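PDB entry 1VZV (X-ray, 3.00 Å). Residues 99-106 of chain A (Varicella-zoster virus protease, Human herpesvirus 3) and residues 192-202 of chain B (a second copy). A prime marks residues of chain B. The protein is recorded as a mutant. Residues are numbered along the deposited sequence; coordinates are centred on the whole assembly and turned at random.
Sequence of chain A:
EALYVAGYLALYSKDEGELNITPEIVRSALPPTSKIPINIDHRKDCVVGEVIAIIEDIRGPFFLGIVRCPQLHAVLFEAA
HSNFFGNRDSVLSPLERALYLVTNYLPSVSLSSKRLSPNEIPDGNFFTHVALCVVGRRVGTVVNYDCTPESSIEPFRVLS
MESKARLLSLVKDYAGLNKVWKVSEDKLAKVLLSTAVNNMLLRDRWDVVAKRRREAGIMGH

Chain A (99-106) LYLVTNYL
Chain B (192-202) LLSTAVNNMLL

No hydrogen bond crosses this contact, although two tyrosines and an asparagine supply three of the four chain A side chains that reach the partner; their oxygens, where they reach the partner, lie against methyl carbons. The frame is two helices set almost square. Helix 99-105 and helix 192-197 of the second copy cross at 88°, their axes no closer than 12.3 Å. Met200′ and Leu201′ carry most of the chain B area covered. The last turn of the second helix loosens: Asn198′ is the first to leave helical phi/psi (-77/32), Asn199′ follows at -161/3, and Met200′ returns to -61/-32. The backbones come nearest at Tyr105 and Met200′, whose CA atoms are 6.5 Å apart.

Met200′ points toward chain A and takes chi p, t, t, an extended reach that carries its sulfur and methyl to three residues. Its CE lies 3.7 Å from Asn104 CB and 3.9 Å from Leu101 CD1, while its SD sits 4.1 Å from Tyr105 CD2. The sulfur meets the Tyr105 ring at the edge, 5.3 Å from SD to the ring centroid and 76° off the normal.

Tyr105 gives up the most area in the contact. Its CA-to-CB bond points sideways, but chi1 of -158° (t) and chi2 of -86° lay the ring along the partner helix. Tyr105 CE2 approaches Val197′ CG2 at 3.6 Å; Tyr105 OH lies 3.5 Å from both Ala196′ CB and Leu193′ CD1. Ala196′ meets the ring edge with its CB. The hydroxyl, with these two methyls beside it, is hydrogen-bonded elsewhere in the structure.

One turn earlier, Leu101, buried with chi1 off-well at -95° and chi2 m, places CD1 4.2 Å from Val197′ CG1, extending the apolar patch. Asn104 points toward the partner with chi1 m (-77°) and chi2 -94°; its ND2 donates to Tyr100 O at 3.1 Å and 164°, tying the amide back to its own helix, while Asn104 OD1 stands 3.4 Å from Leu201′ CD1. Tyr100 (chi1 t, chi2 -86°) brings OH to 3.4 Å from Leu201′ CD2, which lies at the ring edge. Leu201′, chi1 m and chi2 off-well at 17°, thus touches both residues.

On chain B, Asn198′ (chi1 m) points away and donates ND2 to Ser194′ O at 2.7 Å; Asn199′ ND2 likewise reaches Thr195′ O at 2.7 Å. Asn104, the one amide in the contact, bonds its own helix through ND2, and the packing across is by methyls, the thioether, the tyrosine rings and their hydroxyls, with no hydrogen bond.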

# COMPACT_ATOMS: atom_id res chain seq x y z
N LEU A 99 -11.85 -10.99 6.95
CA LEU A 99 -11.72 -11.67 5.68
C LEU A 99 -11.75 -10.73 4.49
O LEU A 99 -11.04 -10.93 3.54
CB LEU A 99 -12.81 -12.72 5.54
CG LEU A 99 -12.68 -13.79 4.46
CD1 LEU A 99 -11.43 -14.59 4.67
CD2 LEU A 99 -13.86 -14.69 4.56
N TYR A 100 -12.59 -9.69 4.54
CA TYR A 100 -12.69 -8.71 3.46
C TYR A 100 -11.42 -7.90 3.28
O TYR A 100 -11.08 -7.53 2.16
CB TYR A 100 -13.87 -7.75 3.69
CG TYR A 100 -13.97 -6.68 2.64
CD1 TYR A 100 -13.24 -5.51 2.75
CD2 TYR A 100 -14.74 -6.87 1.51
CE1 TYR A 100 -13.27 -4.55 1.75
CE2 TYR A 100 -14.78 -5.92 0.50
CZ TYR A 100 -14.05 -4.76 0.63
OH TYR A 100 -14.08 -3.81 -0.37
N LEU A 101 -10.81 -7.53 4.41
CA LEU A 101 -9.56 -6.76 4.47
C LEU A 101 -8.36 -7.57 3.98
O LEU A 101 -7.59 -7.11 3.14
CB LEU A 101 -9.29 -6.31 5.91
CG LEU A 101 -9.69 -4.96 6.47
CD1 LEU A 101 -9.49 -3.88 5.43
CD2 LEU A 101 -11.10 -4.97 6.92
N VAL A 102 -8.21 -8.78 4.52
CA VAL A 102 -7.10 -9.67 4.18
C VAL A 102 -7.11 -10.16 2.75
O VAL A 102 -6.04 -10.38 2.17
CB VAL A 102 -7.00 -10.88 5.14
CG1 VAL A 102 -8.22 -11.71 5.06
CG2 VAL A 102 -5.82 -11.73 4.79
N THR A 103 -8.30 -10.32 2.17
CA THR A 103 -8.39 -10.78 0.79
C THR A 103 -7.93 -9.68 -0.13
O THR A 103 -7.17 -9.95 -1.03
CB THR A 103 -9.80 -11.27 0.38
OG1 THR A 103 -10.14 -12.42 1.14
CG2 THR A 103 -9.81 -11.70 -1.04
N ASN A 104 -8.34 -8.44 0.11
CA ASN A 104 -7.93 -7.37 -0.79
C ASN A 104 -6.50 -6.84 -0.61
O ASN A 104 -5.89 -6.37 -1.58
CB ASN A 104 -8.94 -6.23 -0.76
CG ASN A 104 -10.20 -6.54 -1.55
OD1 ASN A 104 -10.31 -6.19 -2.73
ND2 ASN A 104 -11.15 -7.17 -0.91
N TYR A 105 -5.97 -6.94 0.60
CA TYR A 105 -4.59 -6.48 0.88
C TYR A 105 -3.56 -7.51 0.41
O TYR A 105 -2.60 -7.14 -0.25
CB TYR A 105 -4.39 -6.22 2.38
CG TYR A 105 -3.24 -5.29 2.70
CD1 TYR A 105 -1.94 -5.76 2.84
CD2 TYR A 105 -3.44 -3.91 2.77
CE1 TYR A 105 -0.88 -4.89 3.02
CE2 TYR A 105 -2.39 -3.05 2.94
CZ TYR A 105 -1.12 -3.54 3.06
OH TYR A 105 -0.10 -2.64 3.17
N LEU A 106 -3.77 -8.78 0.74
CA LEU A 106 -2.87 -9.88 0.39
C LEU A 106 -3.51 -10.91 -0.56
O LEU A 106 -3.63 -12.08 -0.21
CB LEU A 106 -2.48 -10.59 1.67
CG LEU A 106 -1.71 -9.81 2.71
CD1 LEU A 106 -1.49 -10.67 3.95
CD2 LEU A 106 -0.39 -9.38 2.11
N LEU B 192 1.49 5.09 8.16
CA LEU B 192 1.90 4.78 6.79
C LEU B 192 1.31 3.48 6.31
O LEU B 192 1.20 3.27 5.11
CB LEU B 192 3.43 4.78 6.65
CG LEU B 192 4.22 6.09 6.85
CD1 LEU B 192 5.70 5.81 6.66
CD2 LEU B 192 3.78 7.14 5.89
N LEU B 193 0.98 2.58 7.22
CA LEU B 193 0.33 1.35 6.82
C LEU B 193 -1.12 1.72 6.55
O LEU B 193 -1.75 1.17 5.67
CB LEU B 193 0.34 0.29 7.93
CG LEU B 193 -0.65 -0.85 7.65
CD1 LEU B 193 -0.13 -1.67 6.52
CD2 LEU B 193 -0.88 -1.73 8.83
N SER B 194 -1.65 2.67 7.31
CA SER B 194 -3.05 3.09 7.16
C SER B 194 -3.36 3.76 5.84
O SER B 194 -4.51 3.75 5.41
CB SER B 194 -3.46 4.00 8.32
OG SER B 194 -4.81 4.41 8.18
N THR B 195 -2.37 4.37 5.20
CA THR B 195 -2.66 5.00 3.93
C THR B 195 -2.72 3.94 2.83
O THR B 195 -3.40 4.13 1.85
CB THR B 195 -1.74 6.20 3.60
OG1 THR B 195 -0.41 5.76 3.36
CG2 THR B 195 -1.73 7.19 4.73
N ALA B 196 -2.08 2.78 3.05
CA ALA B 196 -2.09 1.67 2.09
C ALA B 196 -3.42 0.93 2.15
O ALA B 196 -4.11 0.77 1.14
CB ALA B 196 -0.96 0.69 2.38
N VAL B 197 -3.76 0.46 3.34
CA VAL B 197 -5.00 -0.27 3.59
C VAL B 197 -6.18 0.52 3.03
O VAL B 197 -6.96 0.01 2.22
CB VAL B 197 -5.20 -0.51 5.12
CG1 VAL B 197 -6.65 -0.81 5.41
CG2 VAL B 197 -4.32 -1.68 5.60
N ASN B 198 -6.27 1.79 3.41
CA ASN B 198 -7.33 2.68 2.97
C ASN B 198 -7.17 3.21 1.57
O ASN B 198 -7.54 4.34 1.31
CB ASN B 198 -7.37 3.89 3.87
CG ASN B 198 -7.93 3.58 5.18
OD1 ASN B 198 -9.12 3.30 5.30
ND2 ASN B 198 -7.10 3.64 6.21
N ASN B 199 -6.57 2.43 0.67
CA ASN B 199 -6.34 2.89 -0.70
C ASN B 199 -6.09 1.72 -1.59
O ASN B 199 -5.85 1.88 -2.78
CB ASN B 199 -5.13 3.82 -0.76
CG ASN B 199 -5.48 5.26 -0.48
OD1 ASN B 199 -5.93 5.95 -1.37
ND2 ASN B 199 -5.26 5.72 0.75
N MET B 200 -6.17 0.54 -1.03
CA MET B 200 -5.92 -0.66 -1.79
C MET B 200 -6.87 -0.88 -2.96
O MET B 200 -6.47 -1.42 -3.98
CB MET B 200 -5.94 -1.87 -0.87
CG MET B 200 -7.20 -2.00 -0.08
SD MET B 200 -7.09 -3.31 1.09
CE MET B 200 -8.77 -3.42 1.63
N LEU B 201 -8.11 -0.44 -2.82
CA LEU B 201 -9.12 -0.65 -3.85
C LEU B 201 -9.11 0.31 -5.03
O LEU B 201 -9.66 -0.02 -6.07
CB LEU B 201 -10.52 -0.72 -3.23
CG LEU B 201 -11.03 -1.93 -2.42
CD1 LEU B 201 -9.94 -2.86 -1.93
CD2 LEU B 201 -11.83 -1.39 -1.27
N LEU B 202 -8.48 1.46 -4.87
CA LEU B 202 -8.37 2.48 -5.93
C LEU B 202 -7.71 1.96 -7.21
O LEU B 202 -6.65 1.33 -7.18
CB LEU B 202 -7.67 3.72 -5.37
CG LEU B 202 -6.73 4.65 -6.13
CD1 LEU B 202 -7.40 5.43 -7.24
CD2 LEU B 202 -6.14 5.60 -5.11